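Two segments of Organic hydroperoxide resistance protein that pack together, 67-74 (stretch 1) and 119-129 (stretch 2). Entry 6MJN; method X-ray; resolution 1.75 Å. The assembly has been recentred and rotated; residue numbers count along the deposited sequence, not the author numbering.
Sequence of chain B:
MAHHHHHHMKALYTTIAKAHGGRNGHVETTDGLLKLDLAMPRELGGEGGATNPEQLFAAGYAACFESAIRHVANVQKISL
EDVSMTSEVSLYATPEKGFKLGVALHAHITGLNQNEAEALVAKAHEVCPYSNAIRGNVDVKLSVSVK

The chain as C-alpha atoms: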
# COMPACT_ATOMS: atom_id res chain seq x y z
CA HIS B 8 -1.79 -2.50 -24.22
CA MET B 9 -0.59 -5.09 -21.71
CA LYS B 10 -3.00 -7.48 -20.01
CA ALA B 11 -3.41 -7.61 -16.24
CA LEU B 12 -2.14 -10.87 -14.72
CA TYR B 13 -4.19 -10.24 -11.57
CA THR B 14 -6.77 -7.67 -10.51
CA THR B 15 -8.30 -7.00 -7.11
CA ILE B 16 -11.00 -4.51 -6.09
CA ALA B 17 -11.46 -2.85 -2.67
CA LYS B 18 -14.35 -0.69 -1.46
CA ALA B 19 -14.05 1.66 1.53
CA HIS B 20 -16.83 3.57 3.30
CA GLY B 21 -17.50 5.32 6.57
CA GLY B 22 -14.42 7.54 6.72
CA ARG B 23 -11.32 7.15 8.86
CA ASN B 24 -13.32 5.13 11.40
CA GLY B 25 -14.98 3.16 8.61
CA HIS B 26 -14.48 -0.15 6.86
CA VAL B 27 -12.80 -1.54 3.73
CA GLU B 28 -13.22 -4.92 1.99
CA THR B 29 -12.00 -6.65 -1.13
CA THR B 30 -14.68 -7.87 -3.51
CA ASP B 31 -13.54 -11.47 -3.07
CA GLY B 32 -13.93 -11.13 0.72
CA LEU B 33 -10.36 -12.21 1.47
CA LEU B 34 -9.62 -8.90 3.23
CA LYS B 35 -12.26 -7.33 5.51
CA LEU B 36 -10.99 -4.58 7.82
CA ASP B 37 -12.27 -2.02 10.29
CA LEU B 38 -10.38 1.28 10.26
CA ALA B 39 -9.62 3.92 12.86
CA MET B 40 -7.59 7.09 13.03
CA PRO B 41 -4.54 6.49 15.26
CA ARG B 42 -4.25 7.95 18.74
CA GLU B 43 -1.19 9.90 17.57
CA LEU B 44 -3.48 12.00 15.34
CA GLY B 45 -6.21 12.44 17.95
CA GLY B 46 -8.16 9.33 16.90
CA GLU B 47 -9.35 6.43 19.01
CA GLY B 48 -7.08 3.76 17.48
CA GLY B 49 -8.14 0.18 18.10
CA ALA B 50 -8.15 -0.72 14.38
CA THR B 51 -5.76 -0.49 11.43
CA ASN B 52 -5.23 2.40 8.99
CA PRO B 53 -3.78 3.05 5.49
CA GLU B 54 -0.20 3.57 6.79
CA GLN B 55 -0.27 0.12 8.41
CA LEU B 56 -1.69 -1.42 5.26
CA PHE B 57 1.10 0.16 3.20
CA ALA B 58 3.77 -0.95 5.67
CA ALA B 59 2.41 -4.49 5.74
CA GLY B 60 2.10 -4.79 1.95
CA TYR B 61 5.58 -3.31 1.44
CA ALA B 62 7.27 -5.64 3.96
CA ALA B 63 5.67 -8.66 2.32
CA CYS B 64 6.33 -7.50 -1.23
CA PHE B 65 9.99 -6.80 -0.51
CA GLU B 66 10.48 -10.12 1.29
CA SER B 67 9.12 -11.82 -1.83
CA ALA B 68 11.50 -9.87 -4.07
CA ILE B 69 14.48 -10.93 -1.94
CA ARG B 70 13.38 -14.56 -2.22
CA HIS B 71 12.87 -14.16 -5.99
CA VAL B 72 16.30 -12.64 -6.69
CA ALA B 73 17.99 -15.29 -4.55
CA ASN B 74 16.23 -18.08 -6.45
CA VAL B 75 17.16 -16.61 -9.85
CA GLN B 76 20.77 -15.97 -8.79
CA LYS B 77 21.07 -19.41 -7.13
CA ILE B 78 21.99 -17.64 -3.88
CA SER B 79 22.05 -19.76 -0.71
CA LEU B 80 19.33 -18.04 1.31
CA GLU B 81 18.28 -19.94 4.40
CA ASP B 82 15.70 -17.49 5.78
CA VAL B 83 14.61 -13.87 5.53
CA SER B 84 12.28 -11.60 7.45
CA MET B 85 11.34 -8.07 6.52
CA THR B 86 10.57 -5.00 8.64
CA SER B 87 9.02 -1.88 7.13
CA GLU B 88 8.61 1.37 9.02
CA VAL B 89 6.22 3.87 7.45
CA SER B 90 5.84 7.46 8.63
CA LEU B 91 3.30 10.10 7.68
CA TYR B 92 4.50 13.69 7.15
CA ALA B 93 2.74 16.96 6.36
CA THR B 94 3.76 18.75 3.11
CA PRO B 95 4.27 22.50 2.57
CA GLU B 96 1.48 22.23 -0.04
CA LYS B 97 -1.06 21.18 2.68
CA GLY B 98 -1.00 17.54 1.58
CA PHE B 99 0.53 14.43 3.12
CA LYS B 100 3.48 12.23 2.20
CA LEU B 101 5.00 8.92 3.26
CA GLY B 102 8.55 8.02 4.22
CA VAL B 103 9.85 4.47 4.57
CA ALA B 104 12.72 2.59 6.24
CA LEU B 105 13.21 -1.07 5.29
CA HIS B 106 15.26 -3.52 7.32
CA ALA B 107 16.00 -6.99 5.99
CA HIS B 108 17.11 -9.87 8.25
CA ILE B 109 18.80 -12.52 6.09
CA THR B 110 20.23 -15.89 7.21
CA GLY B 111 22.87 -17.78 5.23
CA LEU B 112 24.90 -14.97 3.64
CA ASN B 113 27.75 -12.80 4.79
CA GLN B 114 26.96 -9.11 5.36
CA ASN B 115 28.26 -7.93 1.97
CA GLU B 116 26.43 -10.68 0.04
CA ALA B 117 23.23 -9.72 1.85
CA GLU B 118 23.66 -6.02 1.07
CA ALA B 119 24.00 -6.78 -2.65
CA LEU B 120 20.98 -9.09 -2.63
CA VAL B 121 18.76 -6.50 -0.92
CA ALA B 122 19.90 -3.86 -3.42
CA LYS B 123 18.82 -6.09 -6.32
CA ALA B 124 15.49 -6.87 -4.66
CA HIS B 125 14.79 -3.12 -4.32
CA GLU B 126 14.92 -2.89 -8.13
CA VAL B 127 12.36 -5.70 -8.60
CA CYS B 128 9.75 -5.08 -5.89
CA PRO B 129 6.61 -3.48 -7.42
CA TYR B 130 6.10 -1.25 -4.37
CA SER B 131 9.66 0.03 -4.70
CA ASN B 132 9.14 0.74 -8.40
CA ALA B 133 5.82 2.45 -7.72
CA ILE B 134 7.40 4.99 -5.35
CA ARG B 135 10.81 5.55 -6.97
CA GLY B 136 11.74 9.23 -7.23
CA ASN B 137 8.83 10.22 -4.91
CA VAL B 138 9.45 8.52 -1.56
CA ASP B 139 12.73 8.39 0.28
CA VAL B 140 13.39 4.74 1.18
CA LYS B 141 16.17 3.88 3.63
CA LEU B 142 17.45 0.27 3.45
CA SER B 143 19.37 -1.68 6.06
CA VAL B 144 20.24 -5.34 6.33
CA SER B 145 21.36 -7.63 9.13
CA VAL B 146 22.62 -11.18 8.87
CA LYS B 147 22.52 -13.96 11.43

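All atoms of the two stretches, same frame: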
# COMPACT_ATOMS: atom_id res chain seq x y z
N SER B 67 9.28 -10.99 -0.65
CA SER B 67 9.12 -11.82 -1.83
C SER B 67 10.17 -11.51 -2.89
O SER B 67 10.67 -12.41 -3.56
CB SER B 67 7.72 -11.65 -2.40
OG SER B 67 7.54 -12.44 -3.55
N ALA B 68 10.52 -10.23 -3.06
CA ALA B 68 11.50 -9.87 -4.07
C ALA B 68 12.90 -10.36 -3.70
O ALA B 68 13.68 -10.75 -4.58
CB ALA B 68 11.51 -8.35 -4.29
N ILE B 69 13.24 -10.31 -2.41
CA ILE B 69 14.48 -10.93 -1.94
C ILE B 69 14.50 -12.42 -2.28
O ILE B 69 15.48 -12.94 -2.82
CB ILE B 69 14.65 -10.72 -0.42
CG1 ILE B 69 14.86 -9.23 -0.10
CG2 ILE B 69 15.82 -11.58 0.10
CD1 ILE B 69 14.98 -8.93 1.43
N ARG B 70 13.42 -13.13 -1.94
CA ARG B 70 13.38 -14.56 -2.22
C ARG B 70 13.47 -14.82 -3.73
O ARG B 70 14.12 -15.77 -4.16
CB ARG B 70 12.12 -15.19 -1.63
CG ARG B 70 12.08 -15.16 -0.12
CD ARG B 70 10.92 -15.94 0.47
NE ARG B 70 10.81 -15.77 1.91
CZ ARG B 70 11.37 -16.58 2.82
NH1 ARG B 70 12.08 -17.63 2.43
NH2 ARG B 70 11.21 -16.33 4.11
N HIS B 71 12.86 -13.95 -4.54
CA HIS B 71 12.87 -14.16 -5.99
C HIS B 71 14.27 -13.97 -6.57
O HIS B 71 14.75 -14.80 -7.35
CB HIS B 71 11.87 -13.22 -6.66
CG HIS B 71 11.97 -13.20 -8.15
ND1 HIS B 71 11.40 -14.17 -8.95
CD2 HIS B 71 12.58 -12.33 -9.00
CE1 HIS B 71 11.66 -13.90 -10.22
NE2 HIS B 71 12.37 -12.79 -10.28
N VAL B 72 14.94 -12.88 -6.20
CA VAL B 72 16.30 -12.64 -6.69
C VAL B 72 17.23 -13.78 -6.27
O VAL B 72 18.05 -14.25 -7.05
CB VAL B 72 16.81 -11.27 -6.21
CG1 VAL B 72 18.31 -11.13 -6.49
CG2 VAL B 72 16.04 -10.16 -6.87
N ALA B 73 17.10 -14.24 -5.03
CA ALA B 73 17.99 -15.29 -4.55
C ALA B 73 17.78 -16.59 -5.33
O ALA B 73 18.74 -17.31 -5.61
CB ALA B 73 17.79 -15.53 -3.05
N ASN B 74 16.53 -16.88 -5.67
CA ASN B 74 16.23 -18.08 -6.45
C ASN B 74 16.82 -17.97 -7.85
O ASN B 74 17.45 -18.92 -8.34
CB ASN B 74 14.72 -18.30 -6.49
N ALA B 119 24.19 -6.76 -1.20
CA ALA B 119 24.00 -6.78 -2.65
C ALA B 119 22.66 -7.40 -3.04
O ALA B 119 22.02 -6.97 -4.00
CB ALA B 119 25.16 -7.53 -3.32
N LEU B 120 22.24 -8.44 -2.31
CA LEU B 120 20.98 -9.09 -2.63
C LEU B 120 19.81 -8.15 -2.38
O LEU B 120 18.89 -8.05 -3.21
CB LEU B 120 20.84 -10.37 -1.80
CG LEU B 120 19.49 -11.06 -1.67
CD1 LEU B 120 18.88 -11.39 -3.03
CD2 LEU B 120 19.67 -12.33 -0.87
N VAL B 121 19.82 -7.45 -1.24
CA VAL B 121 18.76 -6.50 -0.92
C VAL B 121 18.71 -5.39 -1.96
O VAL B 121 17.63 -4.96 -2.38
CB VAL B 121 18.97 -5.97 0.51
CG1 VAL B 121 18.19 -4.66 0.75
CG2 VAL B 121 18.59 -7.07 1.50
N ALA B 122 19.88 -4.91 -2.41
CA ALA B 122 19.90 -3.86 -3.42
C ALA B 122 19.21 -4.32 -4.70
O ALA B 122 18.48 -3.55 -5.33
CB ALA B 122 21.33 -3.42 -3.72
N LYS B 123 19.46 -5.57 -5.12
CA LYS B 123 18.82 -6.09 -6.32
C LYS B 123 17.32 -6.25 -6.12
O LYS B 123 16.53 -5.98 -7.04
CB LYS B 123 19.44 -7.42 -6.72
CG LYS B 123 20.87 -7.34 -7.20
CD LYS B 123 21.31 -8.71 -7.73
CE LYS B 123 22.82 -8.79 -7.92
NZ LYS B 123 23.52 -8.82 -6.62
N ALA B 124 16.91 -6.72 -4.94
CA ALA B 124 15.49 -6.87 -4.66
C ALA B 124 14.76 -5.54 -4.76
O ALA B 124 13.65 -5.48 -5.28
CB ALA B 124 15.29 -7.50 -3.28
N HIS B 125 15.38 -4.46 -4.26
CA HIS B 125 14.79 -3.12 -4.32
C HIS B 125 14.48 -2.69 -5.75
O HIS B 125 13.59 -1.87 -5.97
CB HIS B 125 15.76 -2.14 -3.63
CG HIS B 125 15.20 -0.77 -3.36
ND1 HIS B 125 13.94 -0.55 -2.85
CD2 HIS B 125 15.78 0.45 -3.46
CE1 HIS B 125 13.75 0.74 -2.67
NE2 HIS B 125 14.85 1.38 -3.04
N GLU B 126 15.20 -3.23 -6.74
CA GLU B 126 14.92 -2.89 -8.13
C GLU B 126 13.78 -3.71 -8.73
O GLU B 126 13.31 -3.37 -9.82
CB GLU B 126 16.17 -3.09 -8.98
CG GLU B 126 17.44 -2.50 -8.39
CD GLU B 126 18.65 -2.68 -9.30
OE1 GLU B 126 18.50 -2.55 -10.53
OE2 GLU B 126 19.75 -2.96 -8.78
N VAL B 127 13.35 -4.78 -8.06
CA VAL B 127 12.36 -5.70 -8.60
C VAL B 127 11.00 -5.57 -7.91
O VAL B 127 9.97 -5.84 -8.53
CB VAL B 127 12.90 -7.15 -8.50
CG1 VAL B 127 11.77 -8.18 -8.37
CG2 VAL B 127 13.76 -7.45 -9.69
N CYS B 128 10.98 -5.14 -6.66
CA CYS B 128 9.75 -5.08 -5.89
C CYS B 128 8.79 -4.06 -6.50
O CYS B 128 9.18 -2.92 -6.75
CB CYS B 128 10.13 -4.69 -4.45
SG CYS B 128 8.82 -4.27 -3.40
N PRO B 129 7.54 -4.44 -6.79
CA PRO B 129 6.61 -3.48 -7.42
C PRO B 129 6.27 -2.28 -6.55
O PRO B 129 6.00 -1.20 -7.09
CB PRO B 129 5.36 -4.32 -7.70
CG PRO B 129 5.91 -5.70 -7.92
CD PRO B 129 7.05 -5.83 -6.93

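The contact joins two helical segments whose N-to-C directions differ by 111° and whose axes approach to 8.4 Å. It buries 449 Å² in total, and no hydrogen bond crosses it, so the evidence for packing lies in apolar distances and side-chain torsions.

The closest pair of CA atoms across the contact is Ile69 CA and Ala124 CA, 5.0 Å apart. At this point Ala124 presents only a methyl: Ala124 CB sits 3.6 Å from Ile69 N and also 3.6 Å from Ile69 CG1, touching main chain and side chain of the same residue. Ala68 presents an equally short side chain from the facing helix. Its CA-to-CB bond points toward the other stretch, and Ala68 CB lies 3.7 Å from Ala124 O, 4.0 Å from Ala124 CB and 3.9 Å from Cys128 CB. Ala124 O is already the acceptor for the backbone N atoms of Val127 (N to O 2.9 Å) and Cys128 (N to O 3.0 Å), so the methyl packs against a carbonyl whose polar demand is met within its own segment.

Ile69 leaves its backbone sideways and adopts the mt rotamer. The extended chi2 (178°) carries Ile69 CD1 to 4.1 Å from Val121 CG2, while on the other branch Ile69 CG2 lies 4.0 Å from Leu120 CD2. Val121 itself starts away from the first helix, and its chi1 of 162° (t) leaves CG2 as the methyl meeting Ile69.

Leu120 shows how torsions can redirect a side chain. Its CA-to-CB bond is sideways, yet with chi1 at 165° and chi2 at 55° (tp) its end comes nearer the first helix. Leu120 CD1 then lies 3.5 Å from Val72 CG1, 3.7 Å from Ile69 O and 3.9 Å from Ala73 N, so it rests against backbone as well as side chain. Those two polar atoms are paired with each other in the helix, Ala73 N to Ile69 O at 3.0 Å.

Val72 points toward the second stretch, and its t rotamer (169°) spreads both methyls over it: Val72 CG1 meets Leu120 and also Lys123 CB at 3.9 Å, whereas Val72 CG2 lies 4.0 Å from Ala124 CA. Lys123 contributes its aliphatic base; CA-to-CB points toward the contact, but the remainder of the chain leads its amine away.

At the margin, His71 (chi1 170°, t) swings its ring end nearer, placing His71 CD2 4.3 Å from Val127 CG1 in an oblique approach. That same Val127 methyl, CG1, is 4.1 Å from Ala68 CB.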